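PDB 3HFQ: uncharacterized protein lp_2219 from Lactobacillus plantarum, which is of unknown function but folds as a seven-bladed beta-propeller of the lactonase family, and so possibly hydrolyses a sugar lactone. Local coordinates for residues A242-L247 against Y255-G260; G260-A265 against E284-R289; I65-I70 against K77-V82. The protein carries 1 engineered substitution. All blocks are in the same frame, centred on the assembly; numbering follows the deposited sequence.

Following the chain from the N terminus, contact 3 comes first: it pairs strands 62-71 and 74-84 and closes the short hairpin turn between 70 and 77. Far along the chain, contact 1 closes the hairpin of strands 241-247 and 253-259. Contact 2 then begins at G260, which the two share, and closes the longer loop from 265 to 284, bringing the linker to the next blade back onto its sheet. The three follow in series, without nesting or crossing. Contacts 1 and 2 touch, with V256 O 2.8 Å from A265 N, whereas contact 3 lies across the propeller, its centre about 28 Å from that of contact 1.

Contact 1 of 3, residues A242-L247 against Y255-G260; sequences AAAIRL and YVSNRG. With PO4 (phosphate ion), chain C.
The hydroxyl of S257 is gripped from two directions: OG accepts the amide of A244, N to OG 3.1 Å, and also bonds to the carbonyl of P288 in the linker to the next blade. A chi1 of 62° sets OG between the backbone N and the carbonyl carbon, near the A244 amide. Serine suits the place because its short arm both accepts and donates. The arrangement goes with a beta bulge, in which A243 and A244 together face the single residue S257 and the register shifts by one. A243 N bonds to S257 O at 2.9 Å and S257 N returns a bond to A244 O at 3.1 Å, leaving the A244 amide to the side chain. Regular antiparallel pairing resumes at R246 and Y255, where Y255 N meets R246 O at 2.8 Å. The two strands form the opening hairpin of a four-stranded propeller blade, 241-247 being an edge strand of that sheet. Beyond the bulge the R259 chain bends at chi3 (-69°), which turns NE toward A243; the methyl of A243 lies against one face of the guanidinium, CB 3.4 Å above the plane and offset toward the rim. Alanine's single methyl is small enough to let the flat group come this close. R259 NH2 bonds to A242 O at 3.1 Å from above the carbonyl plane, while NH1 reaches phosphate O2 at 2.7 Å and NH2 bonds the same oxygen. H144 and R190 also hold this ion, probably from the crystallisation liquor, and E206 forms a salt bridge with R259 that is likely to balance part of its charge.

Contact 2 of 3, residues G260-A265 against E284-R289; sequences GYNTLA and EGDFPR
Chi1 sets N262 CG anti to the carbonyl carbon (-60°) and D286 CG anti to the backbone N (-171°), bringing the two polar groups together; their planes stand 80° apart. N262 ND2 gives its N-H to D286 OD1 at 2.9 Å, on the lone pair that points away from the other oxygen. The amide oxygen does double duty, for F287 N at 3.0 Å and G260 N at 2.9 Å approach N262 OD1 from opposite faces of the amide plane. Asparagine suits this place twice over, since it offers donor and acceptor together and tolerates the positive phi of the G1 bulge in which N262 and T263 both face N258. An alanine here would probably leave the amides of G260 and F287 without their shared acceptor and D286 OD1 without this donor. P288 crosses N262 at about a right angle, CD 3.4 Å from N262 OD1, and centres an inverse gamma turn that bends the linker. D286 OD2 is held in turn by N306. Glycine at 260 fits backbone angles at which a CB would jam against the preceding carbonyl. The contact fastens the tight turn between strands 253-259 and 263-269 to the linker that leaves strand 275-282 for strand 290-293, where P288 packs on V302 of the next blade.

Contact 3 of 3, residues I65-I70 against K77-V82; sequences IAAWQI and KLNTVV
A67 faces both L78 and N79, the mark of a classic beta bulge: its carbonyl oxygen takes the amide of L78, N to O 2.8 Å, while A67 N bonds to N79 O at 2.9 Å. Both bonds are nearly straight at hydrogen, 168° and 169°. The small methyl of A67 leaves room for the extra residue of the bulge, with CB 4.1 Å from L78 CB and 3.7 Å from N79 OD1. Further along, I65 and V81 form a regular hydrogen-bonded pair, V81 N to I65 O measuring 2.9 Å. Between these rungs A66 and T80 make a non-hydrogen-bonded pair in which methyl meets methyl, T80 CG2 resting 3.9 Å from A66 CB. Past the bulge the register has slipped, and W68 stands across from K77. Their side chains cross obliquely: K77 CB touches W68 CZ3 at 3.8 Å, and CG lies over one face of the indole toward its rim. Lysine serves well here, because the first carbons of its aliphatic stem pack against the rim of the indole while the chain bends at chi3 and chi4 to lead the ammonium away. Chi1 of -64° sets L78 CG anti to the carbonyl carbon, 3.9 Å from A67 O; CD1 beyond it rests on the backbone between W68 and Q69. Second-shell bonds position these groups. W68 NE1 is fixed by S55 OG, and N79 OD1 accepts the amide of L121. The hairpin supplies the third and fourth strands of an antiparallel blade, with 74-84 at its edge and 52-59 on the far side of 62-71. I65 and V81 pack against M113 and L121, in strands 109-115 and 121-128 of the following blade, as sheets stack face to face in a beta-propeller.

Contact 1 of 3, residues A242-L247 against Y255-G260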
loop_
_atom_site.group_PDB
_atom_site.type_symbol
_atom_site.label_atom_id
_atom_site.label_comp_id
_atom_site.label_asym_id
_atom_site.label_seq_id
_atom_site.Cartn_x
_atom_site.Cartn_y
_atom_site.Cartn_z
ATOM N N ALA A 242 12.312 1.069 2.428
ATOM C CA ALA A 242 11.485 1.074 1.225
ATOM C C ALA A 242 10.041 0.998 1.720
ATOM O O ALA A 242 9.787 0.469 2.801
ATOM C CB ALA A 242 11.827 -0.121 0.344
ATOM N N ALA A 243 9.094 1.522 0.948
ATOM C CA ALA A 243 7.702 1.512 1.392
ATOM C C ALA A 243 6.688 0.968 0.392
ATOM O O ALA A 243 6.352 -0.217 0.418
ATOM C CB ALA A 243 7.293 2.925 1.830
ATOM N N ALA A 244 6.188 1.843 -0.476
ATOM C CA ALA A 244 5.192 1.457 -1.468
ATOM C C ALA A 244 5.820 0.932 -2.746
ATOM O O ALA A 244 6.943 1.298 -3.092
ATOM C CB ALA A 244 4.291 2.641 -1.784
ATOM N N ILE A 245 5.090 0.074 -3.447
ATOM C CA ILE A 245 5.574 -0.493 -4.699
ATOM C C ILE A 245 4.405 -0.572 -5.684
ATOM O O ILE A 245 3.323 -1.051 -5.342
ATOM C CB ILE A 245 6.219 -1.890 -4.459
ATOM C CG1 ILE A 245 6.824 -2.425 -5.759
ATOM C CG2 ILE A 245 5.198 -2.856 -3.885
ATOM C CD1 ILE A 245 7.777 -3.595 -5.538
ATOM N N ARG A 246 4.624 -0.073 -6.898
ATOM C CA ARG A 246 3.579 -0.051 -7.924
ATOM C C ARG A 246 4.091 -0.547 -9.271
ATOM O O ARG A 246 5.277 -0.452 -9.566
ATOM C CB ARG A 246 3.061 1.373 -8.109
ATOM C CG ARG A 246 2.633 2.065 -6.829
ATOM C CD ARG A 246 1.312 1.522 -6.311
ATOM N NE ARG A 246 0.830 2.329 -5.196
ATOM C CZ ARG A 246 -0.283 2.081 -4.515
ATOM N NH1 ARG A 246 -1.041 1.037 -4.836
ATOM N NH2 ARG A 246 -0.640 2.884 -3.520
ATOM N N LEU A 247 3.184 -1.054 -10.097
ATOM C CA LEU A 247 3.555 -1.553 -11.415
ATOM C C LEU A 247 2.619 -0.938 -12.449
ATOM O O LEU A 247 1.410 -0.867 -12.231
ATOM C CB LEU A 247 3.432 -3.078 -11.446
ATOM C CG LEU A 247 3.894 -3.821 -12.701
ATOM C CD1 LEU A 247 5.412 -3.745 -12.822
ATOM C CD2 LEU A 247 3.449 -5.277 -12.612
ATOM N N TYR A 255 7.826 0.697 -9.736
ATOM C CA TYR A 255 8.196 1.868 -8.953
ATOM C C TYR A 255 8.196 1.544 -7.461
ATOM O O TYR A 255 7.362 0.772 -6.992
ATOM C CB TYR A 255 7.215 3.022 -9.230
ATOM C CG TYR A 255 7.107 3.412 -10.694
ATOM C CD1 TYR A 255 6.417 2.607 -11.604
ATOM C CD2 TYR A 255 7.741 4.556 -11.179
ATOM C CE1 TYR A 255 6.372 2.929 -12.962
ATOM C CE2 TYR A 255 7.702 4.887 -12.534
ATOM C CZ TYR A 255 7.019 4.067 -13.420
ATOM O OH TYR A 255 7.020 4.357 -14.771
ATOM N N VAL A 256 9.139 2.121 -6.719
ATOM C CA VAL A 256 9.196 1.908 -5.275
ATOM C C VAL A 256 9.629 3.204 -4.591
ATOM O O VAL A 256 10.432 3.959 -5.139
ATOM C CB VAL A 256 10.177 0.758 -4.904
ATOM C CG1 VAL A 256 11.603 1.129 -5.273
ATOM C CG2 VAL A 256 10.074 0.443 -3.419
ATOM N N SER A 257 9.075 3.482 -3.412
ATOM C CA SER A 257 9.445 4.693 -2.691
ATOM C C SER A 257 10.443 4.378 -1.580
ATOM O O SER A 257 10.383 3.317 -0.951
ATOM C CB SER A 257 8.201 5.385 -2.114
ATOM O OG SER A 257 7.525 4.558 -1.183
ATOM N N ASN A 258 11.364 5.310 -1.353
ATOM C CA ASN A 258 12.399 5.159 -0.340
ATOM C C ASN A 258 12.289 6.233 0.740
ATOM O O ASN A 258 12.353 7.425 0.440
ATOM C CB ASN A 258 13.787 5.255 -0.989
ATOM C CG ASN A 258 14.085 4.090 -1.919
ATOM O OD1 ASN A 258 14.233 4.263 -3.131
ATOM N ND2 ASN A 258 14.172 2.898 -1.355
ATOM N N ARG A 259 12.122 5.807 1.989
ATOM C CA ARG A 259 12.037 6.737 3.114
ATOM C C ARG A 259 13.426 6.875 3.723
ATOM O O ARG A 259 13.941 5.947 4.347
ATOM C CB ARG A 259 11.068 6.215 4.167
ATOM C CG ARG A 259 9.619 6.225 3.732
ATOM C CD ARG A 259 8.769 5.480 4.743
ATOM N NE ARG A 259 9.058 4.047 4.724
ATOM C CZ ARG A 259 8.415 3.145 5.457
ATOM N NH1 ARG A 259 7.444 3.530 6.276
ATOM N NH2 ARG A 259 8.725 1.855 5.356
ATOM N N GLY A 260 14.021 8.047 3.543
ATOM C CA GLY A 260 15.364 8.297 4.037
ATOM C C GLY A 260 16.125 8.889 2.867
ATOM O O GLY A 260 16.535 10.047 2.905
HETATM P P PO4 C . 6.339 0.756 8.521
HETATM O O1 PO4 C . 7.177 1.782 9.374
HETATM O O2 PO4 C . 6.334 1.203 7.011
HETATM O O3 PO4 C . 6.975 -0.682 8.647
HETATM O O4 PO4 C . 4.854 0.718 9.052
#

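Contact 2 of 3, residues G260-A265 against E284-R289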
loop_
_atom_site.group_PDB
_atom_site.type_symbol
_atom_site.label_atom_id
_atom_site.label_comp_id
_atom_site.label_asym_id
_atom_site.label_seq_id
_atom_site.Cartn_x
_atom_site.Cartn_y
_atom_site.Cartn_z
ATOM N N GLY A 260 14.021 8.047 3.543
ATOM C CA GLY A 260 15.364 8.297 4.037
ATOM C C GLY A 260 16.125 8.889 2.867
ATOM O O GLY A 260 16.535 10.047 2.905
ATOM N N TYR A 261 16.309 8.095 1.816
ATOM C CA TYR A 261 16.987 8.583 0.621
ATOM C C TYR A 261 15.970 9.485 -0.079
ATOM O O TYR A 261 16.312 10.299 -0.939
ATOM C CB TYR A 261 17.389 7.414 -0.288
ATOM C CG TYR A 261 18.332 7.809 -1.404
ATOM C CD1 TYR A 261 19.558 8.411 -1.123
ATOM C CD2 TYR A 261 17.996 7.591 -2.739
ATOM C CE1 TYR A 261 20.423 8.793 -2.147
ATOM C CE2 TYR A 261 18.852 7.968 -3.767
ATOM C CZ TYR A 261 20.064 8.567 -3.463
ATOM O OH TYR A 261 20.912 8.940 -4.477
ATOM N N ASN A 262 14.710 9.316 0.313
ATOM C CA ASN A 262 13.586 10.095 -0.197
ATOM C C ASN A 262 13.472 10.224 -1.712
ATOM O O ASN A 262 13.531 11.327 -2.266
ATOM C CB ASN A 262 13.591 11.491 0.443
ATOM C CG ASN A 262 13.481 11.436 1.955
ATOM O OD1 ASN A 262 12.853 10.532 2.511
ATOM N ND2 ASN A 262 14.080 12.412 2.631
ATOM N N THR A 263 13.283 9.093 -2.381
ATOM C CA THR A 263 13.140 9.083 -3.831
ATOM C C THR A 263 12.155 8.013 -4.254
ATOM O O THR A 263 11.672 7.225 -3.443
ATOM C CB THR A 263 14.447 8.691 -4.540
ATOM O OG1 THR A 263 14.768 7.338 -4.189
ATOM C CG2 THR A 263 15.593 9.602 -4.138
ATOM N N LEU A 264 11.863 8.014 -5.547
ATOM C CA LEU A 264 11.043 6.986 -6.152
ATOM C C LEU A 264 12.081 6.378 -7.078
ATOM O O LEU A 264 12.755 7.104 -7.815
ATOM C CB LEU A 264 9.891 7.562 -6.979
ATOM C CG LEU A 264 8.712 8.232 -6.265
ATOM C CD1 LEU A 264 7.565 8.385 -7.259
ATOM C CD2 LEU A 264 8.263 7.390 -5.075
ATOM N N ALA A 265 12.258 5.064 -7.010
ATOM C CA ALA A 265 13.218 4.396 -7.878
ATOM C C ALA A 265 12.397 3.706 -8.955
ATOM O O ALA A 265 11.417 3.027 -8.657
ATOM C CB ALA A 265 14.031 3.377 -7.090
ATOM N N GLU A 284 10.815 15.319 -3.264
ATOM C CA GLU A 284 10.699 16.711 -2.824
ATOM C C GLU A 284 10.085 16.850 -1.430
ATOM O O GLU A 284 9.288 17.760 -1.170
ATOM C CB GLU A 284 9.869 17.518 -3.825
ATOM C CG GLU A 284 10.418 17.544 -5.249
ATOM C CD GLU A 284 11.854 18.040 -5.331
ATOM O OE1 GLU A 284 12.258 18.873 -4.488
ATOM O OE2 GLU A 284 12.577 17.608 -6.249
ATOM N N GLY A 285 10.467 15.945 -0.539
ATOM C CA GLY A 285 9.954 15.972 0.818
ATOM C C GLY A 285 10.611 14.863 1.608
ATOM O O GLY A 285 11.459 14.147 1.075
ATOM N N ASP A 286 10.218 14.701 2.867
ATOM C CA ASP A 286 10.808 13.671 3.708
ATOM C C ASP A 286 9.837 12.527 3.999
ATOM O O ASP A 286 8.675 12.749 4.345
ATOM C CB ASP A 286 11.306 14.299 5.020
ATOM C CG ASP A 286 12.128 13.335 5.870
ATOM O OD1 ASP A 286 13.008 12.636 5.317
ATOM O OD2 ASP A 286 11.910 13.290 7.101
ATOM N N PHE A 287 10.334 11.304 3.841
ATOM C CA PHE A 287 9.579 10.082 4.091
ATOM C C PHE A 287 8.353 9.801 3.224
ATOM O O PHE A 287 7.213 9.875 3.691
ATOM C CB PHE A 287 9.198 9.997 5.574
ATOM C CG PHE A 287 10.199 9.243 6.409
ATOM C CD1 PHE A 287 11.554 9.561 6.345
ATOM C CD2 PHE A 287 9.793 8.206 7.241
ATOM C CE1 PHE A 287 12.489 8.854 7.099
ATOM C CE2 PHE A 287 10.721 7.493 8.001
ATOM C CZ PHE A 287 12.072 7.819 7.928
ATOM N N PRO A 288 8.577 9.470 1.941
ATOM C CA PRO A 288 7.498 9.160 0.997
ATOM C C PRO A 288 6.961 7.745 1.260
ATOM O O PRO A 288 7.426 6.769 0.666
ATOM C CB PRO A 288 8.185 9.280 -0.362
ATOM C CG PRO A 288 9.611 8.874 -0.051
ATOM C CD PRO A 288 9.865 9.617 1.235
ATOM N N ARG A 289 5.971 7.652 2.143
ATOM C CA ARG A 289 5.377 6.372 2.519
ATOM C C ARG A 289 4.437 5.769 1.476
ATOM O O ARG A 289 4.212 4.560 1.469
ATOM C CB ARG A 289 4.655 6.523 3.861
ATOM C CG ARG A 289 4.080 5.235 4.440
ATOM C CD ARG A 289 3.848 5.396 5.939
ATOM N NE ARG A 289 2.958 4.374 6.483
ATOM C CZ ARG A 289 3.081 3.847 7.695
ATOM N NH1 ARG A 289 4.066 4.239 8.493
ATOM N NH2 ARG A 289 2.215 2.934 8.116
#

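Contact 3 of 3, residues I65-I70 against K77-V82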
loop_
_atom_site.group_PDB
_atom_site.type_symbol
_atom_site.label_atom_id
_atom_site.label_comp_id
_atom_site.label_asym_id
_atom_site.label_seq_id
_atom_site.Cartn_x
_atom_site.Cartn_y
_atom_site.Cartn_z
ATOM N N ILE A 65 -11.190 -0.746 11.495
ATOM C CA ILE A 65 -11.554 -0.187 10.198
ATOM C C ILE A 65 -12.879 0.568 10.246
ATOM O O ILE A 65 -13.832 0.130 10.893
ATOM C CB ILE A 65 -11.685 -1.305 9.141
ATOM C CG1 ILE A 65 -10.362 -2.072 9.024
ATOM C CG2 ILE A 65 -12.098 -0.710 7.796
ATOM C CD1 ILE A 65 -9.198 -1.248 8.481
ATOM N N ALA A 66 -12.930 1.703 9.556
ATOM C CA ALA A 66 -14.142 2.511 9.486
ATOM C C ALA A 66 -14.678 2.418 8.063
ATOM O O ALA A 66 -13.904 2.400 7.105
ATOM C CB ALA A 66 -13.832 3.966 9.831
ATOM N N ALA A 67 -16.000 2.354 7.938
ATOM C CA ALA A 67 -16.657 2.263 6.641
ATOM C C ALA A 67 -17.419 3.548 6.344
ATOM O O ALA A 67 -18.155 4.056 7.195
ATOM C CB ALA A 67 -17.619 1.074 6.625
ATOM N N TRP A 68 -17.241 4.067 5.131
ATOM C CA TRP A 68 -17.912 5.293 4.714
ATOM C C TRP A 68 -18.524 5.127 3.331
ATOM O O TRP A 68 -18.025 4.356 2.514
ATOM C CB TRP A 68 -16.926 6.466 4.622
ATOM C CG TRP A 68 -15.901 6.550 5.700
ATOM C CD1 TRP A 68 -14.772 5.788 5.826
ATOM C CD2 TRP A 68 -15.885 7.477 6.784
ATOM N NE1 TRP A 68 -14.058 6.179 6.933
ATOM C CE2 TRP A 68 -14.730 7.205 7.553
ATOM C CE3 TRP A 68 -16.756 8.489 7.214
ATOM C CZ2 TRP A 68 -14.395 7.941 8.695
ATOM C CZ3 TRP A 68 -16.429 9.219 8.349
ATOM C CH2 TRP A 68 -15.264 8.926 9.089
ATOM N N GLN A 69 -19.610 5.852 3.073
ATOM C CA GLN A 69 -20.229 5.845 1.755
ATOM C C GLN A 69 -19.887 7.204 1.160
ATOM O O GLN A 69 -20.204 8.236 1.753
ATOM C CB GLN A 69 -21.752 5.717 1.837
ATOM C CG GLN A 69 -22.447 5.932 0.482
ATOM C CD GLN A 69 -22.163 4.818 -0.516
ATOM O OE1 GLN A 69 -22.622 3.690 -0.346
ATOM N NE2 GLN A 69 -21.400 5.132 -1.559
ATOM N N ILE A 70 -19.225 7.208 0.009
ATOM C CA ILE A 70 -18.871 8.463 -0.640
ATOM C C ILE A 70 -20.067 8.935 -1.456
ATOM O O ILE A 70 -20.678 8.149 -2.177
ATOM C CB ILE A 70 -17.657 8.296 -1.582
ATOM C CG1 ILE A 70 -16.463 7.731 -0.806
ATOM C CG2 ILE A 70 -17.297 9.630 -2.212
ATOM C CD1 ILE A 70 -16.085 8.536 0.417
ATOM N N LYS A 77 -20.474 8.336 7.287
ATOM C CA LYS A 77 -20.026 7.193 8.078
ATOM C C LYS A 77 -21.105 6.116 8.147
ATOM O O LYS A 77 -22.274 6.408 8.398
ATOM C CB LYS A 77 -19.668 7.631 9.501
ATOM C CG LYS A 77 -19.114 6.503 10.366
ATOM C CD LYS A 77 -18.842 6.963 11.791
ATOM C CE LYS A 77 -20.130 7.159 12.581
ATOM N NZ LYS A 77 -20.840 5.872 12.830
ATOM N N LEU A 78 -20.708 4.869 7.920
ATOM C CA LEU A 78 -21.648 3.758 7.980
ATOM C C LEU A 78 -21.503 3.079 9.338
ATOM O O LEU A 78 -22.468 2.965 10.089
ATOM C CB LEU A 78 -21.376 2.775 6.838
ATOM C CG LEU A 78 -21.605 3.367 5.440
ATOM C CD1 LEU A 78 -21.000 2.456 4.376
ATOM C CD2 LEU A 78 -23.100 3.564 5.204
ATOM N N ASN A 79 -20.288 2.642 9.658
ATOM C CA ASN A 79 -20.024 2.006 10.946
ATOM C C ASN A 79 -18.531 1.748 11.064
ATOM O O ASN A 79 -17.766 2.092 10.161
ATOM C CB ASN A 79 -20.820 0.691 11.081
ATOM C CG ASN A 79 -20.120 -0.504 10.448
ATOM O OD1 ASN A 79 -19.577 -0.419 9.344
ATOM N ND2 ASN A 79 -20.155 -1.637 11.142
ATOM N N THR A 80 -18.111 1.186 12.192
ATOM C CA THR A 80 -16.706 0.865 12.393
ATOM C C THR A 80 -16.617 -0.482 13.084
ATOM O O THR A 80 -17.555 -0.904 13.761
ATOM C CB THR A 80 -15.974 1.909 13.285
ATOM O OG1 THR A 80 -16.430 1.794 14.639
ATOM C CG2 THR A 80 -16.234 3.324 12.783
ATOM N N VAL A 81 -15.496 -1.162 12.888
ATOM C CA VAL A 81 -15.247 -2.447 13.523
ATOM C C VAL A 81 -13.897 -2.279 14.195
ATOM O O VAL A 81 -12.861 -2.284 13.533
ATOM C CB VAL A 81 -15.167 -3.589 12.496
ATOM C CG1 VAL A 81 -14.784 -4.885 13.192
ATOM C CG2 VAL A 81 -16.510 -3.745 11.789
ATOM N N VAL A 82 -13.913 -2.103 15.511
ATOM C CA VAL A 82 -12.683 -1.901 16.252
ATOM C C VAL A 82 -12.544 -2.882 17.403
ATOM O O VAL A 82 -13.511 -3.526 17.809
ATOM C CB VAL A 82 -12.611 -0.463 16.808
ATOM C CG1 VAL A 82 -12.564 0.537 15.654
ATOM C CG2 VAL A 82 -13.816 -0.187 17.694
#